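Local coordinates for protein extracellular serine protease (Aeromonas sobria, PDB 3WQB) that cleaves peptide bonds after paired basic residues as a calcium-binding, kexin- and furin-like secreted serine protease, and probably serves as a potent virulence factor, at residues N1-A5 with C24-A28; G17-R23 with G54-W60. The protein carries 1 engineered substitution. All blocks are in the same frame, centred on the assembly; numbering follows the deposited sequence.

The two contacts illustrate how a long N-terminal region without helix or strand can be shaped by crossing connections. Along the chain the order is 1-5, 17-23, 24-28 and 54-60, so the segments alternate, and Arg23 of interaction 2 is followed directly by Cys24 of interaction 1. The centres lie about 14 Å apart, interaction 1 being farther from the middle of the chain. They meet where Cys24 O packs on Trp60 CB at 3.6 Å and Leu25 touches Leu59. Helix 60-64 is shared: Arg64 reaches Ala5 in one contact and Glu22 in the other. The region is thus tied to that helix before strand 73-77 begins the parallel sheet of the subtilisin domain.

Interaction 1 (N1-A5 with C24-A28); sequences NEGCA and CLPGA
Two peptide carbonyls receive the backbone N of Asn1: Gly27 O takes it in the carbonyl plane, on a lone pair, whereas at Leu25 O the donor is tilted 17° from the plane. Both bonds measure 2.8 Å from Asn1 N, so the first nitrogen of the chain, probably charged, is gripped twice. The motif is a disulfide-closed loop whose start is folded into a type I beta turn from Asn1 to Cys4. An Asx turn reinforces it, because Asn1 OD1 accepts Gly3 N at 2.8 Å, again in plane on a lone pair.

The covalent tie joins Cys4 SG to Cys24 SG, with a right-handed bridge torsion of 79°. Cys4 places its sulfur anti to the backbone N (chi1 -179°), and this carries it across to Cys24 and alongside the Pro26 ring, where SG lies 3.8 Å from CD. Arg64 of helix 60-64 packs against both cysteines.

Downstream, segment 24-28 leads directly to Asn29, a ligand of the first calcium ion, and the side chain of Ala28 is about 8 Å from that ion. At this end the Glu2 chain, extended beyond CG, reaches toward Ala28 and brings OE2 to 3.5 Å from Ala28 CB.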
# COMPACT_ATOMS: atom_id res chain seq x y z
N ASN A 1 27.23 8.45 16.12
CA ASN A 1 28.51 8.46 16.88
C ASN A 1 29.28 9.74 16.57
O ASN A 1 29.48 10.07 15.40
CB ASN A 1 29.34 7.23 16.54
CG ASN A 1 30.46 6.99 17.52
OD1 ASN A 1 31.33 7.84 17.72
ND2 ASN A 1 30.45 5.82 18.14
N GLU A 2 29.72 10.44 17.61
CA GLU A 2 30.43 11.71 17.43
C GLU A 2 31.80 11.52 16.78
O GLU A 2 32.35 12.45 16.21
CB GLU A 2 30.53 12.46 18.76
CG GLU A 2 29.18 12.99 19.26
CD GLU A 2 29.30 14.00 20.39
OE1 GLU A 2 30.40 14.57 20.59
OE2 GLU A 2 28.29 14.24 21.07
N GLY A 3 32.32 10.29 16.86
CA GLY A 3 33.56 9.90 16.20
C GLY A 3 33.42 9.58 14.72
O GLY A 3 34.41 9.23 14.06
N CYS A 4 32.20 9.68 14.19
CA CYS A 4 31.96 9.46 12.77
C CYS A 4 31.93 10.81 12.07
O CYS A 4 30.94 11.55 12.12
CB CYS A 4 30.64 8.69 12.57
SG CYS A 4 30.24 8.32 10.85
N ALA A 5 33.04 11.13 11.43
CA ALA A 5 33.27 12.45 10.86
C ALA A 5 32.58 12.62 9.51
O ALA A 5 32.32 11.63 8.83
CB ALA A 5 34.77 12.69 10.71
N CYS A 24 29.56 4.24 8.96
CA CYS A 24 29.19 4.75 10.29
C CYS A 24 28.20 5.90 10.13
O CYS A 24 28.10 6.50 9.05
CB CYS A 24 30.41 5.22 11.11
SG CYS A 24 31.35 6.62 10.39
N LEU A 25 27.49 6.21 11.22
CA LEU A 25 26.54 7.31 11.25
C LEU A 25 27.00 8.42 12.18
O LEU A 25 27.28 8.16 13.35
CB LEU A 25 25.18 6.84 11.75
CG LEU A 25 24.46 5.71 11.04
CD1 LEU A 25 23.26 5.23 11.85
CD2 LEU A 25 24.05 6.16 9.62
N PRO A 26 27.04 9.67 11.68
CA PRO A 26 27.21 10.79 12.61
C PRO A 26 25.99 10.93 13.54
O PRO A 26 24.89 10.42 13.23
CB PRO A 26 27.29 12.01 11.68
CG PRO A 26 27.68 11.47 10.34
CD PRO A 26 26.99 10.13 10.28
N GLY A 27 26.20 11.59 14.67
CA GLY A 27 25.08 11.97 15.53
C GLY A 27 25.24 11.56 16.97
O GLY A 27 25.96 10.61 17.30
N ALA A 28 24.50 12.26 17.82
CA ALA A 28 24.56 12.08 19.27
C ALA A 28 23.21 11.68 19.83
O ALA A 28 22.94 11.88 21.01
CB ALA A 28 25.06 13.37 19.94

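Interaction 2 (G17-R23 with G54-W60); sequences GRSSTER and GNDLNLW
Two arginines of 17-23 converge in salt bridges on the single carboxylate of Asp56. Arg23 NH2 meets Asp56 OD2 at 2.8 Å, with the oxygen at the edge of the guanidinium, and Arg18 NH1 lies 3.2 Å from Asp56 OD1.

Hydrogen bonds to the backbone add to this. Extended from CG to NE, the Arg18 chain delivers NH1 to two carbonyls: Gly54 O at 2.9 Å, approached almost end-on, and Asp56 O at 2.7 Å, approached from above the carbonyl plane. Asn58 CB covers one face of the same guanidinium, while its NH2 goes on to Thr370 and Ile417. Asp56 OD1 also accepts Asn58 N in an Asx turn, and OD2 accepts Asn40 N. A water links the two arms of the contact, accepting from Arg23 NE at 2.8 Å and donating to Asp56 OD1 and Asn58 OD1; the amide nitrogen of Asn58 is held by Asp418.

The aromatic contacts centre on Trp60, the first residue of helix 60-64. With CG anti to the backbone N (chi1 180°), Arg23 lays its aliphatic part over the indole; CG stands 3.7 Å from the centroid of the five-membered ring, 22° off its normal, a CH-pi contact. Trp60 NE1, at the ring edge, donates to Gly17 O at 3.1 Å. Ser20 CB packs 3.6 Å from Trp60 CZ2.

Chemically, the buried Asp56 carboxylate is matched by two arginines, backbone N-H donors and a water, surroundings that would probably favour its ionised form, while Arg23 serves both the charged network and the indole.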
# COMPACT_ATOMS: atom_id res chain seq x y z
N GLY A 17 29.38 0.72 -0.07
CA GLY A 17 28.61 -0.49 0.16
C GLY A 17 28.22 -0.79 1.60
O GLY A 17 28.59 -0.07 2.54
N ARG A 18 27.51 -1.90 1.75
CA ARG A 18 26.92 -2.33 3.02
C ARG A 18 27.93 -2.92 4.00
O ARG A 18 27.56 -3.18 5.16
CB ARG A 18 25.82 -3.35 2.76
CG ARG A 18 24.67 -2.80 1.95
CD ARG A 18 23.63 -3.88 1.62
NE ARG A 18 22.54 -3.30 0.82
CZ ARG A 18 21.54 -2.58 1.32
NH1 ARG A 18 21.45 -2.37 2.64
NH2 ARG A 18 20.61 -2.08 0.51
N SER A 19 29.16 -3.14 3.55
CA SER A 19 30.22 -3.67 4.42
C SER A 19 31.47 -2.79 4.42
O SER A 19 32.55 -3.24 4.80
CB SER A 19 30.58 -5.10 4.01
OG SER A 19 31.12 -5.14 2.71
N SER A 20 31.31 -1.53 4.01
CA SER A 20 32.43 -0.61 3.87
C SER A 20 33.15 -0.34 5.18
O SER A 20 32.53 -0.27 6.24
CB SER A 20 31.94 0.72 3.30
OG SER A 20 33.00 1.66 3.20
N THR A 21 34.47 -0.18 5.11
CA THR A 21 35.24 0.26 6.27
C THR A 21 34.84 1.66 6.76
O THR A 21 35.13 2.04 7.90
CB THR A 21 36.76 0.26 5.98
OG1 THR A 21 37.05 1.19 4.93
CG2 THR A 21 37.24 -1.14 5.59
N GLU A 22 34.19 2.42 5.88
CA GLU A 22 33.78 3.80 6.19
C GLU A 22 32.34 3.89 6.69
O GLU A 22 31.80 4.99 6.86
CB GLU A 22 33.98 4.70 4.96
CG GLU A 22 35.45 4.89 4.55
CD GLU A 22 36.27 5.68 5.57
OE1 GLU A 22 35.68 6.33 6.46
OE2 GLU A 22 37.51 5.64 5.47
N ARG A 23 31.72 2.74 6.91
CA ARG A 23 30.31 2.68 7.27
C ARG A 23 30.06 3.03 8.74
O ARG A 23 30.32 2.23 9.64
CB ARG A 23 29.78 1.29 6.90
CG ARG A 23 28.34 0.99 7.18
CD ARG A 23 27.95 -0.21 6.37
NE ARG A 23 26.70 -0.81 6.81
CZ ARG A 23 26.59 -1.73 7.77
NH1 ARG A 23 27.66 -2.16 8.43
NH2 ARG A 23 25.40 -2.22 8.07
N GLY A 54 24.25 -5.45 7.62
CA GLY A 54 24.16 -4.96 6.25
C GLY A 54 22.74 -4.80 5.73
O GLY A 54 22.51 -4.12 4.72
N ASN A 55 21.79 -5.43 6.41
CA ASN A 55 20.39 -5.40 6.01
C ASN A 55 19.68 -4.17 6.58
O ASN A 55 19.07 -4.20 7.65
CB ASN A 55 19.73 -6.72 6.41
CG ASN A 55 20.30 -7.89 5.65
OD1 ASN A 55 20.96 -8.76 6.21
ND2 ASN A 55 20.07 -7.90 4.34
N ASP A 56 19.80 -3.08 5.83
CA ASP A 56 19.37 -1.76 6.25
C ASP A 56 19.15 -0.92 4.99
O ASP A 56 19.18 -1.45 3.88
CB ASP A 56 20.43 -1.13 7.18
CG ASP A 56 21.83 -1.18 6.59
OD1 ASP A 56 21.99 -0.88 5.39
OD2 ASP A 56 22.78 -1.52 7.33
N LEU A 57 18.96 0.39 5.15
CA LEU A 57 18.69 1.25 4.00
C LEU A 57 19.95 1.74 3.28
O LEU A 57 19.86 2.51 2.32
CB LEU A 57 17.82 2.44 4.42
CG LEU A 57 16.46 2.04 4.99
CD1 LEU A 57 15.81 3.24 5.66
CD2 LEU A 57 15.54 1.45 3.92
N ASN A 58 21.12 1.29 3.75
CA ASN A 58 22.43 1.71 3.24
C ASN A 58 22.48 3.20 2.95
O ASN A 58 22.68 3.63 1.82
CB ASN A 58 22.91 0.88 2.03
CG ASN A 58 24.42 0.94 1.86
OD1 ASN A 58 25.17 0.90 2.84
ND2 ASN A 58 24.87 1.05 0.62
N LEU A 59 22.26 3.98 4.01
CA LEU A 59 22.15 5.43 3.89
C LEU A 59 23.29 6.16 4.60
O LEU A 59 23.30 7.39 4.67
CB LEU A 59 20.80 5.93 4.43
CG LEU A 59 20.38 5.50 5.84
CD1 LEU A 59 21.30 6.04 6.93
CD2 LEU A 59 18.95 5.95 6.08
N TRP A 60 24.27 5.40 5.09
CA TRP A 60 25.35 6.01 5.89
C TRP A 60 26.13 7.11 5.15
O TRP A 60 26.55 8.08 5.76
CB TRP A 60 26.28 4.93 6.44
CG TRP A 60 27.02 4.14 5.40
CD1 TRP A 60 26.66 2.94 4.87
CD2 TRP A 60 28.25 4.51 4.77
NE1 TRP A 60 27.59 2.53 3.95
CE2 TRP A 60 28.58 3.47 3.87
CE3 TRP A 60 29.11 5.61 4.88
CZ2 TRP A 60 29.74 3.50 3.09
CZ3 TRP A 60 30.26 5.65 4.09
CH2 TRP A 60 30.56 4.60 3.21
O HOH W 1 24.54 0.07 5.34